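Local coordinates for protein ATP-dependent RNA helicase HrpB (PDB 6EUD) that hydrolyses ATP to ADP and phosphate as a bacterial DExH-box NTPase of the DEAH/RHA helicase type, at residues A[648-653]-A[746-751]; A[705-710]-A[720-725]; A[725-730]-A[752-757]; A[738-743]-A[769-774]. All coordinates share one frame; numbering follows the deposited sequence.

Overall arrangement
From the N terminus, the first segment is 648-653, just after helix 631-646; contact 1 joins it to the turn at 746-751 and so closes the longest loop, anchoring the six-stranded C-terminal sheet to the preceding helical part. Contact 2 falls wholly within that loop, tying the end of helix 696-705 and strand 709-711 to strand 717-721. Contact 3 starts at Asp725, where contact 2 ends, and pairs strand 729-733 with strand 751-758, so its span crosses that of contact 1. Contact 4 runs from the loop 738-743 to helix 771-776, crossing contacts 1 and 3 and joining the start of the helix to the loop that leads into strand 745-746.

Contact 1: A[648-653]-A[746-751]; sequences PEYDWP and IAQGRV
Glu649 and Arg750 meet tip to tip, and both carboxylate oxygens are engaged. Arg750 NH1 donates to Glu649 OE2 over 2.9 Å in an almost straight bond (173°) that lies in the guanidinium plane and uses the syn lone pair. Arg750 NH2 reaches Glu649 OE1 at 2.7 Å, again from the syn side but tilted out of both planes; a weak third bond from Arg750 NH1 to Glu649 OE1 spans 3.2 Å. The grip is therefore end-on and bidentate, with the two flat groups 28° apart. Glu649 CG lies between its backbone N and carbonyl carbon, and the chain then bends at chi2. Arg750 NH1 also donates to Trp646 O, a second partner that helps fix the guanidinium. The arginine is presented by a type I' turn, Ala747 to Arg750, which closes the beta hairpin of strands 745-746 and 751-758; the turn runs into a classic beta bulge, in which Arg750 and Val751 both face Ile746. Gln748, on the same turn, sends its extended chain toward Tyr650, and Gln748 NE2 donates to Tyr650 OH at 2.9 Å (153°), at the ring edge, with ring and amide planes steeply inclined. Gln748 OE1 sits 3.5 Å above the guanidinium plane of Arg750, offset toward its rim, while the backbone Gln748 N is satisfied by Glu705 OE1. The Tyr650 side chain also touches Met698 and Arg701 of helix 696-705.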
loop_
_atom_site.group_PDB
_atom_site.type_symbol
_atom_site.label_atom_id
_atom_site.label_comp_id
_atom_site.label_asym_id
_atom_site.label_seq_id
_atom_site.Cartn_x
_atom_site.Cartn_y
_atom_site.Cartn_z
ATOM N N PRO A 648 24.680 -17.268 9.291
ATOM C CA PRO A 648 23.308 -16.924 8.885
ATOM C C PRO A 648 22.619 -18.068 8.132
ATOM O O PRO A 648 21.436 -17.969 7.854
ATOM C CB PRO A 648 23.515 -15.738 7.947
ATOM C CG PRO A 648 24.845 -16.095 7.248
ATOM C CD PRO A 648 25.684 -16.717 8.357
ATOM N N GLU A 649 23.336 -19.135 7.788
ATOM C CA GLU A 649 22.656 -20.251 7.130
ATOM C C GLU A 649 21.753 -21.011 8.108
ATOM O O GLU A 649 20.972 -21.852 7.691
ATOM C CB GLU A 649 23.654 -21.215 6.473
ATOM C CG GLU A 649 24.615 -21.866 7.423
ATOM C CD GLU A 649 25.927 -21.099 7.546
ATOM O OE1 GLU A 649 26.994 -21.736 7.412
ATOM O OE2 GLU A 649 25.894 -19.877 7.796
ATOM N N TYR A 650 21.841 -20.711 9.403
ATOM C CA TYR A 650 20.964 -21.371 10.376
ATOM C C TYR A 650 19.869 -20.434 10.872
ATOM O O TYR A 650 19.971 -19.213 10.721
ATOM C CB TYR A 650 21.771 -21.895 11.560
ATOM C CG TYR A 650 22.920 -22.753 11.129
ATOM C CD1 TYR A 650 22.706 -24.032 10.645
ATOM C CD2 TYR A 650 24.224 -22.280 11.187
ATOM C CE1 TYR A 650 23.754 -24.814 10.255
ATOM C CE2 TYR A 650 25.268 -23.054 10.800
ATOM C CZ TYR A 650 25.039 -24.322 10.333
ATOM O OH TYR A 650 26.101 -25.103 9.923
ATOM N N ASP A 651 18.826 -21.006 11.466
ATOM C CA ASP A 651 17.696 -20.202 11.907
ATOM C C ASP A 651 17.831 -19.770 13.357
ATOM O O ASP A 651 17.209 -20.343 14.246
ATOM C CB ASP A 651 16.390 -20.963 11.703
ATOM C CG ASP A 651 16.043 -21.132 10.239
ATOM O OD1 ASP A 651 16.170 -20.144 9.482
ATOM O OD2 ASP A 651 15.659 -22.255 9.844
ATOM N N TRP A 652 18.637 -18.741 13.591
ATOM C CA TRP A 652 18.818 -18.230 14.939
ATOM C C TRP A 652 17.630 -17.341 15.294
ATOM O O TRP A 652 17.128 -16.604 14.446
ATOM C CB TRP A 652 20.151 -17.464 15.073
ATOM C CG TRP A 652 21.320 -18.243 14.558
ATOM C CD1 TRP A 652 21.874 -18.153 13.315
ATOM C CD2 TRP A 652 22.051 -19.277 15.248
ATOM N NE1 TRP A 652 22.902 -19.052 13.191
ATOM C CE2 TRP A 652 23.033 -19.750 14.359
ATOM C CE3 TRP A 652 21.966 -19.840 16.526
ATOM C CZ2 TRP A 652 23.934 -20.756 14.707
ATOM C CZ3 TRP A 652 22.854 -20.835 16.868
ATOM C CH2 TRP A 652 23.830 -21.286 15.962
ATOM N N PRO A 653 17.160 -17.423 16.544
ATOM C CA PRO A 653 16.074 -16.566 17.030
ATOM C C PRO A 653 16.469 -15.105 17.140
ATOM O O PRO A 653 17.586 -14.780 17.525
ATOM C CB PRO A 653 15.760 -17.146 18.417
ATOM C CG PRO A 653 16.998 -17.807 18.824
ATOM C CD PRO A 653 17.560 -18.404 17.559
ATOM N N ILE A 746 36.627 -18.617 15.600
ATOM C CA ILE A 746 35.387 -19.285 15.946
ATOM C C ILE A 746 34.445 -19.225 14.743
ATOM O O ILE A 746 34.863 -18.802 13.665
ATOM C CB ILE A 746 34.729 -18.637 17.170
ATOM C CG1 ILE A 746 34.386 -17.177 16.864
ATOM C CG2 ILE A 746 35.654 -18.721 18.355
ATOM C CD1 ILE A 746 33.822 -16.440 18.045
ATOM N N ALA A 747 33.185 -19.631 14.936
ATOM C CA ALA A 747 32.147 -19.531 13.906
ATOM C C ALA A 747 32.546 -20.263 12.620
ATOM O O ALA A 747 32.613 -19.662 11.556
ATOM C CB ALA A 747 31.828 -18.045 13.614
ATOM N N GLN A 748 32.820 -21.563 12.730
ATOM C CA GLN A 748 33.256 -22.382 11.598
ATOM C C GLN A 748 34.457 -21.778 10.876
ATOM O O GLN A 748 34.529 -21.815 9.644
ATOM C CB GLN A 748 32.086 -22.597 10.615
ATOM C CG GLN A 748 30.901 -23.310 11.276
ATOM C CD GLN A 748 29.726 -23.562 10.347
ATOM O OE1 GLN A 748 29.825 -23.404 9.128
ATOM N NE2 GLN A 748 28.591 -23.938 10.928
ATOM N N GLY A 749 35.393 -21.208 11.638
ATOM C CA GLY A 749 36.608 -20.647 11.046
ATOM C C GLY A 749 36.464 -19.289 10.366
ATOM O O GLY A 749 37.382 -18.800 9.731
ATOM N N ARG A 750 35.310 -18.658 10.525
ATOM C CA ARG A 750 35.001 -17.422 9.811
ATOM C C ARG A 750 35.454 -16.132 10.504
ATOM O O ARG A 750 35.607 -15.090 9.860
ATOM C CB ARG A 750 33.495 -17.354 9.563
ATOM C CG ARG A 750 32.985 -18.387 8.572
ATOM C CD ARG A 750 31.449 -18.417 8.520
ATOM N NE ARG A 750 30.996 -19.505 7.657
ATOM C CZ ARG A 750 29.726 -19.847 7.460
ATOM N NH1 ARG A 750 28.735 -19.175 8.047
ATOM N NH2 ARG A 750 29.445 -20.862 6.659
ATOM N N VAL A 751 35.642 -16.191 11.814
ATOM C CA VAL A 751 35.878 -14.988 12.586
ATOM C C VAL A 751 37.067 -15.142 13.513
ATOM O O VAL A 751 37.004 -15.867 14.503
ATOM C CB VAL A 751 34.634 -14.613 13.426
ATOM C CG1 VAL A 751 34.911 -13.356 14.269
ATOM C CG2 VAL A 751 33.416 -14.414 12.523
#

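Contact 2: A[705-710]-A[720-725]; sequences ELPAHY and IRYHED
Tyr722 OH donates to Pro707 O at 2.7 Å, the shorter of the two hydrogen bonds that join these segments. The carbonyl oxygen lies at the edge of the phenol ring, near its plane, whereas the hydroxyl stands above the carbonyl plane, with a C=O...donor angle of 129°. In Tyr722, chi1 of -66° sets CG beside the backbone N, and the ring extends from there to Pro707. The second bond is between backbones: Ile720 N to Ala708 O, 2.9 Å and fairly straight at 161°. Around this polar pair the packing is apolar. Ile720 CD1 touches Pro707 CG at 4.0 Å and Tyr710 CB at 3.8 Å, while Leu706 CB approaches Tyr722 CZ at 4.0 Å. Within its own segment, Ile720 CG2 rests 3.4 Å above the Tyr722 ring plane, offset toward the rim.

The next shell comes from helix 631-646 and strand 745-746. Arg639 NE donates to Leu706 O and its side chain touches Tyr722, whose own backbone N is bound by Gln635 OE1. Ile746 packs on Pro707, Ile720 and Tyr722 together. Leu706 is the first residue past helix 696-705, and a short loop leads from it to the strand at His709. The result is the open end of an antiparallel beta hairpin, strands 709-711 and 717-721, continued past its regular pairing by a tyrosine-to-carbonyl bond.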
loop_
_atom_site.group_PDB
_atom_site.type_symbol
_atom_site.label_atom_id
_atom_site.label_comp_id
_atom_site.label_asym_id
_atom_site.label_seq_id
_atom_site.Cartn_x
_atom_site.Cartn_y
_atom_site.Cartn_z
ATOM N N GLU A 705 30.386 -23.392 18.131
ATOM C CA GLU A 705 30.809 -22.420 17.134
ATOM C C GLU A 705 31.002 -21.028 17.713
ATOM O O GLU A 705 31.816 -20.259 17.206
ATOM C CB GLU A 705 29.809 -22.365 15.982
ATOM C CG GLU A 705 29.734 -23.649 15.182
ATOM C CD GLU A 705 31.113 -24.173 14.789
ATOM O OE1 GLU A 705 31.994 -23.358 14.431
ATOM O OE2 GLU A 705 31.317 -25.408 14.832
ATOM N N LEU A 706 30.247 -20.708 18.764
ATOM C CA LEU A 706 30.441 -19.457 19.494
ATOM C C LEU A 706 30.568 -19.764 20.976
ATOM O O LEU A 706 29.703 -19.393 21.764
ATOM C CB LEU A 706 29.292 -18.475 19.259
ATOM C CG LEU A 706 29.205 -17.758 17.904
ATOM C CD1 LEU A 706 28.654 -18.675 16.794
ATOM C CD2 LEU A 706 28.330 -16.508 18.035
ATOM N N PRO A 707 31.660 -20.438 21.348
ATOM C CA PRO A 707 31.857 -20.952 22.707
ATOM C C PRO A 707 32.042 -19.836 23.727
ATOM O O PRO A 707 32.578 -18.773 23.371
ATOM C CB PRO A 707 33.142 -21.780 22.578
ATOM C CG PRO A 707 33.926 -21.053 21.497
ATOM C CD PRO A 707 32.873 -20.594 20.507
ATOM N N ALA A 708 31.625 -20.075 24.971
ATOM C CA ALA A 708 31.774 -19.074 26.020
ATOM C C ALA A 708 33.227 -18.928 26.406
ATOM O O ALA A 708 33.658 -17.837 26.781
ATOM C CB ALA A 708 30.930 -19.430 27.257
ATOM N N HIS A 709 33.974 -20.033 26.322
ATOM C CA HIS A 709 35.402 -20.055 26.619
ATOM C C HIS A 709 36.184 -20.658 25.472
ATOM O O HIS A 709 35.688 -21.554 24.784
ATOM C CB HIS A 709 35.692 -20.858 27.886
ATOM C CG HIS A 709 35.162 -20.233 29.135
ATOM N ND1 HIS A 709 33.856 -20.389 29.550
ATOM C CD2 HIS A 709 35.761 -19.438 30.055
ATOM C CE1 HIS A 709 33.676 -19.719 30.673
ATOM N NE2 HIS A 709 34.814 -19.134 31.000
ATOM N N TYR A 710 37.411 -20.175 25.275
ATOM C CA TYR A 710 38.343 -20.753 24.309
ATOM C C TYR A 710 39.478 -21.455 25.087
ATOM O O TYR A 710 40.001 -20.898 26.066
ATOM C CB TYR A 710 38.889 -19.670 23.361
ATOM C CG TYR A 710 39.799 -20.197 22.261
ATOM C CD1 TYR A 710 39.267 -20.672 21.061
ATOM C CD2 TYR A 710 41.190 -20.200 22.414
ATOM C CE1 TYR A 710 40.091 -21.163 20.045
ATOM C CE2 TYR A 710 42.032 -20.684 21.405
ATOM C CZ TYR A 710 41.477 -21.168 20.227
ATOM O OH TYR A 710 42.292 -21.652 19.234
ATOM N N ILE A 720 35.694 -15.806 26.140
ATOM C CA ILE A 720 35.550 -14.950 24.982
ATOM C C ILE A 720 34.523 -13.851 25.291
ATOM O O ILE A 720 33.474 -14.125 25.864
ATOM C CB ILE A 720 35.118 -15.764 23.763
ATOM C CG1 ILE A 720 36.207 -16.787 23.397
ATOM C CG2 ILE A 720 34.773 -14.851 22.604
ATOM C CD1 ILE A 720 35.878 -17.612 22.145
ATOM N N ARG A 721 34.837 -12.615 24.930
ATOM C CA ARG A 721 33.972 -11.484 25.219
ATOM C C ARG A 721 33.226 -11.093 23.948
ATOM O O ARG A 721 33.798 -10.518 23.013
ATOM C CB ARG A 721 34.797 -10.302 25.771
ATOM C CG ARG A 721 33.984 -9.160 26.410
ATOM C CD ARG A 721 34.650 -7.779 26.170
ATOM N NE ARG A 721 36.079 -7.846 26.447
ATOM C CZ ARG A 721 37.015 -7.152 25.808
ATOM N NH1 ARG A 721 36.701 -6.311 24.828
ATOM N NH2 ARG A 721 38.281 -7.318 26.150
ATOM N N TYR A 722 31.949 -11.436 23.886
ATOM C CA TYR A 722 31.184 -11.095 22.699
ATOM C C TYR A 722 30.597 -9.704 22.832
ATOM O O TYR A 722 30.468 -9.157 23.931
ATOM C CB TYR A 722 30.076 -12.116 22.450
ATOM C CG TYR A 722 30.599 -13.487 22.102
ATOM C CD1 TYR A 722 30.821 -13.855 20.783
ATOM C CD2 TYR A 722 30.908 -14.406 23.104
ATOM C CE1 TYR A 722 31.313 -15.112 20.473
ATOM C CE2 TYR A 722 31.383 -15.654 22.804
ATOM C CZ TYR A 722 31.584 -15.999 21.490
ATOM O OH TYR A 722 32.067 -17.235 21.197
ATOM N N HIS A 723 30.252 -9.145 21.687
ATOM C CA HIS A 723 29.754 -7.798 21.602
ATOM C C HIS A 723 28.818 -7.715 20.398
ATOM O O HIS A 723 28.994 -8.452 19.417
ATOM C CB HIS A 723 30.913 -6.815 21.482
ATOM C CG HIS A 723 30.508 -5.387 21.622
ATOM N ND1 HIS A 723 29.985 -4.658 20.573
ATOM C CD2 HIS A 723 30.545 -4.546 22.683
ATOM C CE1 HIS A 723 29.719 -3.431 20.985
ATOM N NE2 HIS A 723 30.051 -3.335 22.257
ATOM N N GLU A 724 27.825 -6.829 20.465
ATOM C CA GLU A 724 26.838 -6.731 19.387
ATOM C C GLU A 724 27.499 -6.300 18.088
ATOM O O GLU A 724 27.107 -6.777 17.024
ATOM C CB GLU A 724 25.679 -5.777 19.756
ATOM C CG GLU A 724 26.049 -4.322 19.977
ATOM C CD GLU A 724 26.288 -3.966 21.449
ATOM O OE1 GLU A 724 26.351 -4.880 22.307
ATOM O OE2 GLU A 724 26.414 -2.754 21.746
ATOM N N ASP A 725 28.516 -5.437 18.192
ATOM C CA ASP A 725 29.184 -4.845 17.035
ATOM C C ASP A 725 30.688 -5.192 16.933
ATOM O O ASP A 725 31.184 -5.502 15.846
ATOM C CB ASP A 725 29.017 -3.312 17.058
ATOM C CG ASP A 725 27.574 -2.865 16.817
ATOM O OD1 ASP A 725 26.868 -3.492 15.991
ATOM O OD2 ASP A 725 27.141 -1.893 17.475
#

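Contact 3: A[725-730]-A[752-757]; sequences DNPPAL and PLVLEL
Val754 O is approached by two groups of the other strand: Leu730 N donates to it at 2.8 Å (155°), nearly along the C=O axis, and Ala729 CA adds a CA-H...O contact at 3.3 Å. Leu730 O also has two partners, Glu756 N at 2.8 Å, which stands above the carbonyl plane, and Leu755 CA. A third hydrogen bond, Val754 N to Pro728 O at 2.9 Å, completes the register, a parallel pairing of Ala729 with Val754 and Leu730 with Leu755.

On the face carrying Ala729 and Val754, Glu756 OE1 comes to 4.0 Å from Ala729 CB; the same OE1 is paired with Arg721 NH2, a salt bridge whose exact geometry is doubtful. Just before the paired residues, Pro727 CB presses on Val754 CG2 at 3.5 Å. The opposite face carries Leu730 and Leu755, which lie side by side and point the same way, with their CD2 atoms 3.7 Å apart. Leu755 CG is set beside the backbone N (chi1 -57°), and from it CD2 makes this contact. The ring of Pro728 lies at about a right angle to Leu753, whose CD2 touches its CB.

These two strands form the parallel step in an otherwise antiparallel set. Strand 717-721 flanks 729-733 on its other side, and strands 745-746 and 764-768 both pair with 751-758. Ile720 packs against Pro728, Leu730 and Leu753, while Leu771 of helix 771-776 rests on Leu755.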
loop_
_atom_site.group_PDB
_atom_site.type_symbol
_atom_site.label_atom_id
_atom_site.label_comp_id
_atom_site.label_asym_id
_atom_site.label_seq_id
_atom_site.Cartn_x
_atom_site.Cartn_y
_atom_site.Cartn_z
ATOM N N ASP A 725 28.516 -5.437 18.192
ATOM C CA ASP A 725 29.184 -4.845 17.035
ATOM C C ASP A 725 30.688 -5.192 16.933
ATOM O O ASP A 725 31.184 -5.502 15.846
ATOM C CB ASP A 725 29.017 -3.312 17.058
ATOM C CG ASP A 725 27.574 -2.865 16.817
ATOM O OD1 ASP A 725 26.868 -3.492 15.991
ATOM O OD2 ASP A 725 27.141 -1.893 17.475
ATOM N N ASN A 726 31.417 -5.109 18.041
ATOM C CA ASN A 726 32.865 -5.330 18.010
ATOM C C ASN A 726 33.209 -6.799 17.774
ATOM O O ASN A 726 32.425 -7.689 18.120
ATOM C CB ASN A 726 33.526 -4.862 19.318
ATOM C CG ASN A 726 33.265 -3.390 19.626
ATOM O OD1 ASN A 726 33.058 -2.576 18.727
ATOM N ND2 ASN A 726 33.281 -3.048 20.913
ATOM N N PRO A 727 34.387 -7.063 17.185
ATOM C CA PRO A 727 34.823 -8.463 17.085
ATOM C C PRO A 727 34.908 -9.151 18.451
ATOM O O PRO A 727 35.185 -8.498 19.453
ATOM C CB PRO A 727 36.207 -8.358 16.426
ATOM C CG PRO A 727 36.157 -7.057 15.659
ATOM C CD PRO A 727 35.323 -6.138 16.521
ATOM N N PRO A 728 34.660 -10.466 18.491
ATOM C CA PRO A 728 34.812 -11.208 19.746
ATOM C C PRO A 728 36.253 -11.113 20.253
ATOM O O PRO A 728 37.209 -11.260 19.467
ATOM C CB PRO A 728 34.436 -12.640 19.359
ATOM C CG PRO A 728 34.712 -12.706 17.875
ATOM C CD PRO A 728 34.435 -11.348 17.332
ATOM N N ALA A 729 36.410 -10.843 21.546
ATOM C CA ALA A 729 37.742 -10.586 22.076
ATOM C C ALA A 729 38.178 -11.650 23.077
ATOM O O ALA A 729 37.370 -12.284 23.754
ATOM C CB ALA A 729 37.801 -9.209 22.708
ATOM N N LEU A 730 39.477 -11.835 23.175
ATOM C CA LEU A 730 40.016 -12.807 24.101
ATOM C C LEU A 730 41.208 -12.220 24.846
ATOM O O LEU A 730 42.279 -12.030 24.259
ATOM C CB LEU A 730 40.429 -14.068 23.349
ATOM C CG LEU A 730 40.853 -15.242 24.216
ATOM C CD1 LEU A 730 39.683 -16.189 24.439
ATOM C CD2 LEU A 730 42.006 -15.929 23.564
ATOM N N PRO A 752 38.154 -14.430 13.218
ATOM C CA PRO A 752 39.305 -14.518 14.125
ATOM C C PRO A 752 39.020 -13.778 15.429
ATOM O O PRO A 752 38.349 -12.742 15.421
ATOM C CB PRO A 752 40.438 -13.865 13.325
ATOM C CG PRO A 752 39.720 -12.900 12.377
ATOM C CD PRO A 752 38.352 -13.471 12.114
ATOM N N LEU A 753 39.490 -14.330 16.542
ATOM C CA LEU A 753 39.382 -13.655 17.831
ATOM C C LEU A 753 40.356 -12.488 17.922
ATOM O O LEU A 753 41.511 -12.592 17.528
ATOM C CB LEU A 753 39.632 -14.641 18.978
ATOM C CG LEU A 753 38.552 -15.712 19.091
ATOM C CD1 LEU A 753 38.924 -16.677 20.158
ATOM C CD2 LEU A 753 37.205 -15.079 19.413
ATOM N N VAL A 754 39.891 -11.362 18.430
ATOM C CA VAL A 754 40.824 -10.286 18.698
ATOM C C VAL A 754 41.513 -10.653 20.002
ATOM O O VAL A 754 40.854 -10.784 21.030
ATOM C CB VAL A 754 40.143 -8.895 18.799
ATOM C CG1 VAL A 754 41.136 -7.855 19.283
ATOM C CG2 VAL A 754 39.544 -8.478 17.454
ATOM N N LEU A 755 42.828 -10.852 19.936
ATOM C CA LEU A 755 43.619 -11.257 21.095
ATOM C C LEU A 755 44.116 -10.039 21.842
ATOM O O LEU A 755 44.823 -9.190 21.294
ATOM C CB LEU A 755 44.818 -12.112 20.684
ATOM C CG LEU A 755 44.581 -13.389 19.884
ATOM C CD1 LEU A 755 45.905 -14.134 19.685
ATOM C CD2 LEU A 755 43.568 -14.245 20.623
ATOM N N GLU A 756 43.740 -9.946 23.102
ATOM C CA GLU A 756 44.310 -8.919 23.943
ATOM C C GLU A 756 45.438 -9.549 24.742
ATOM O O GLU A 756 45.238 -10.130 25.805
ATOM C CB GLU A 756 43.222 -8.299 24.804
ATOM C CG GLU A 756 42.173 -7.566 23.930
ATOM C CD GLU A 756 40.880 -7.222 24.678
ATOM O OE1 GLU A 756 40.393 -8.051 25.477
ATOM O OE2 GLU A 756 40.354 -6.106 24.482
ATOM N N LEU A 757 46.632 -9.459 24.174
ATOM C CA LEU A 757 47.804 -10.132 24.703
ATOM C C LEU A 757 48.372 -9.390 25.894
ATOM O O LEU A 757 48.706 -8.212 25.808
ATOM C CB LEU A 757 48.860 -10.288 23.613
ATOM C CG LEU A 757 48.402 -11.185 22.464
ATOM C CD1 LEU A 757 49.474 -11.353 21.392
ATOM C CD2 LEU A 757 48.003 -12.534 23.034
#

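Contact 4: A[738-743]-A[769-774]; sequences FGEATN and RDLSDF
The amide of Asn743 lies close to the backbone of Arg769: Arg769 O sits over one face, almost directly above Asn743 CG at 3.1 Å, and the N-H of Leu771 comes to the oxygen edge. That donor, Leu771 N, binds Asn743 OD1 at 2.9 Å (143°), in the amide plane and on a lone pair. At the other corner Asn743 ND2 donates to Leu753 O of strand 751-758, so a bond at each end fixes the rotation of the amide. Placing CG anti to the backbone N (chi1 -158°) directs the group toward the helix start. Asp770 occupies the N-cap position of helix 771-776, yet its side chain makes no capping bond; the first N-H of the helix is taken by Asn743, from a loop far back in the sequence. The next one, Ser772 N, donates to a water at 3.3 Å, which also accepts a weak bond from Asn743 N. Leu771 CD2 lies across Glu740, 3.9 Å from its CG. The Glu740 chain bends back so that OE1 accepts Thr742 N at 3.0 Å, and Glu740 O is bound by Trp775 NE1 one turn further along the helix.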
loop_
_atom_site.group_PDB
_atom_site.type_symbol
_atom_site.label_atom_id
_atom_site.label_comp_id
_atom_site.label_asym_id
_atom_site.label_seq_id
_atom_site.Cartn_x
_atom_site.Cartn_y
_atom_site.Cartn_z
ATOM N N PHE A 738 51.941 -19.412 23.366
ATOM C CA PHE A 738 53.111 -20.026 22.744
ATOM C C PHE A 738 52.794 -21.389 22.140
ATOM O O PHE A 738 52.158 -22.236 22.778
ATOM C CB PHE A 738 54.241 -20.178 23.759
ATOM C CG PHE A 738 54.845 -18.884 24.186
ATOM C CD1 PHE A 738 54.664 -17.742 23.427
ATOM C CD2 PHE A 738 55.589 -18.806 25.345
ATOM C CE1 PHE A 738 55.221 -16.539 23.821
ATOM C CE2 PHE A 738 56.143 -17.611 25.741
ATOM C CZ PHE A 738 55.962 -16.475 24.978
ATOM N N GLY A 739 53.260 -21.614 20.919
ATOM C CA GLY A 739 53.026 -22.881 20.253
ATOM C C GLY A 739 51.926 -22.791 19.210
ATOM O O GLY A 739 51.776 -23.684 18.369
ATOM N N GLU A 740 51.157 -21.704 19.271
ATOM C CA GLU A 740 50.089 -21.450 18.316
ATOM C C GLU A 740 50.590 -20.550 17.184
ATOM O O GLU A 740 50.990 -19.408 17.409
ATOM C CB GLU A 740 48.877 -20.826 19.024
ATOM C CG GLU A 740 47.710 -20.532 18.106
ATOM C CD GLU A 740 47.227 -21.768 17.363
ATOM O OE1 GLU A 740 47.786 -22.076 16.284
ATOM O OE2 GLU A 740 46.278 -22.420 17.846
ATOM N N ALA A 741 50.583 -21.076 15.966
ATOM C CA ALA A 741 51.106 -20.336 14.821
ATOM C C ALA A 741 50.005 -19.529 14.153
ATOM O O ALA A 741 50.276 -18.557 13.449
ATOM C CB ALA A 741 51.736 -21.282 13.826
ATOM N N THR A 742 48.762 -19.937 14.390
ATOM C CA THR A 742 47.616 -19.386 13.681
ATOM C C THR A 742 46.633 -18.730 14.633
ATOM O O THR A 742 46.176 -19.354 15.593
ATOM C CB THR A 742 46.892 -20.478 12.876
ATOM O OG1 THR A 742 47.781 -21.011 11.891
ATOM C CG2 THR A 742 45.688 -19.911 12.176
ATOM N N ASN A 743 46.312 -17.470 14.365
ATOM C CA ASN A 743 45.332 -16.753 15.167
ATOM C C ASN A 743 44.053 -17.578 15.349
ATOM O O ASN A 743 43.479 -18.066 14.376
ATOM C CB ASN A 743 44.993 -15.400 14.530
ATOM C CG ASN A 743 44.424 -14.412 15.534
ATOM O OD1 ASN A 743 45.155 -13.568 16.046
ATOM N ND2 ASN A 743 43.125 -14.526 15.842
ATOM N N ARG A 769 44.570 -9.451 15.885
ATOM C CA ARG A 769 43.808 -10.602 15.442
ATOM C C ARG A 769 44.558 -11.248 14.299
ATOM O O ARG A 769 44.013 -12.072 13.572
ATOM C CB ARG A 769 42.381 -10.221 15.036
ATOM C CG ARG A 769 42.275 -9.301 13.863
ATOM C CD ARG A 769 40.824 -9.115 13.500
ATOM N NE ARG A 769 40.681 -8.193 12.375
ATOM C CZ ARG A 769 39.527 -7.936 11.779
ATOM N NH1 ARG A 769 38.420 -8.539 12.204
ATOM N NH2 ARG A 769 39.482 -7.091 10.764
ATOM N N ASP A 770 45.822 -10.861 14.159
ATOM C CA ASP A 770 46.733 -11.506 13.229
ATOM C C ASP A 770 47.938 -11.998 14.025
ATOM O O ASP A 770 49.046 -11.464 13.880
ATOM C CB ASP A 770 47.179 -10.549 12.119
ATOM C CG ASP A 770 46.014 -9.854 11.429
ATOM O OD1 ASP A 770 45.498 -10.403 10.436
ATOM O OD2 ASP A 770 45.631 -8.745 11.855
ATOM N N LEU A 771 47.714 -12.999 14.874
ATOM C CA LEU A 771 48.750 -13.520 15.759
ATOM C C LEU A 771 50.034 -13.861 15.013
ATOM O O LEU A 771 51.125 -13.572 15.510
ATOM C CB LEU A 771 48.246 -14.751 16.517
ATOM C CG LEU A 771 49.221 -15.514 17.416
ATOM C CD1 LEU A 771 49.765 -14.664 18.574
ATOM C CD2 LEU A 771 48.529 -16.769 17.935
ATOM N N SER A 772 49.901 -14.447 13.821
ATOM C CA SER A 772 51.050 -14.785 12.977
ATOM C C SER A 772 51.908 -13.562 12.633
ATOM O O SER A 772 53.136 -13.625 12.688
ATOM C CB SER A 772 50.577 -15.466 11.697
ATOM O OG SER A 772 51.679 -15.909 10.933
ATOM N N ASP A 773 51.265 -12.451 12.289
ATOM C CA ASP A 773 51.980 -11.196 12.063
ATOM C C ASP A 773 52.657 -10.685 13.327
ATOM O O ASP A 773 53.689 -10.019 13.268
ATOM C CB ASP A 773 51.040 -10.108 11.542
ATOM C CG ASP A 773 50.645 -10.325 10.110
ATOM O OD1 ASP A 773 51.290 -11.167 9.448
ATOM O OD2 ASP A 773 49.701 -9.649 9.644
ATOM N N PHE A 774 52.060 -10.969 14.476
ATOM C CA PHE A 774 52.593 -10.444 15.719
ATOM C C PHE A 774 53.917 -11.120 16.088
ATOM O O PHE A 774 54.900 -10.444 16.406
ATOM C CB PHE A 774 51.591 -10.607 16.855
ATOM C CG PHE A 774 52.164 -10.271 18.183
ATOM C CD1 PHE A 774 52.412 -8.949 18.531
ATOM C CD2 PHE A 774 52.504 -11.278 19.075
ATOM C CE1 PHE A 774 52.975 -8.633 19.770
ATOM C CE2 PHE A 774 53.065 -10.975 20.307
ATOM C CZ PHE A 774 53.300 -9.648 20.656
HETATM O O HOH W 1 47.347 -15.323 11.940
#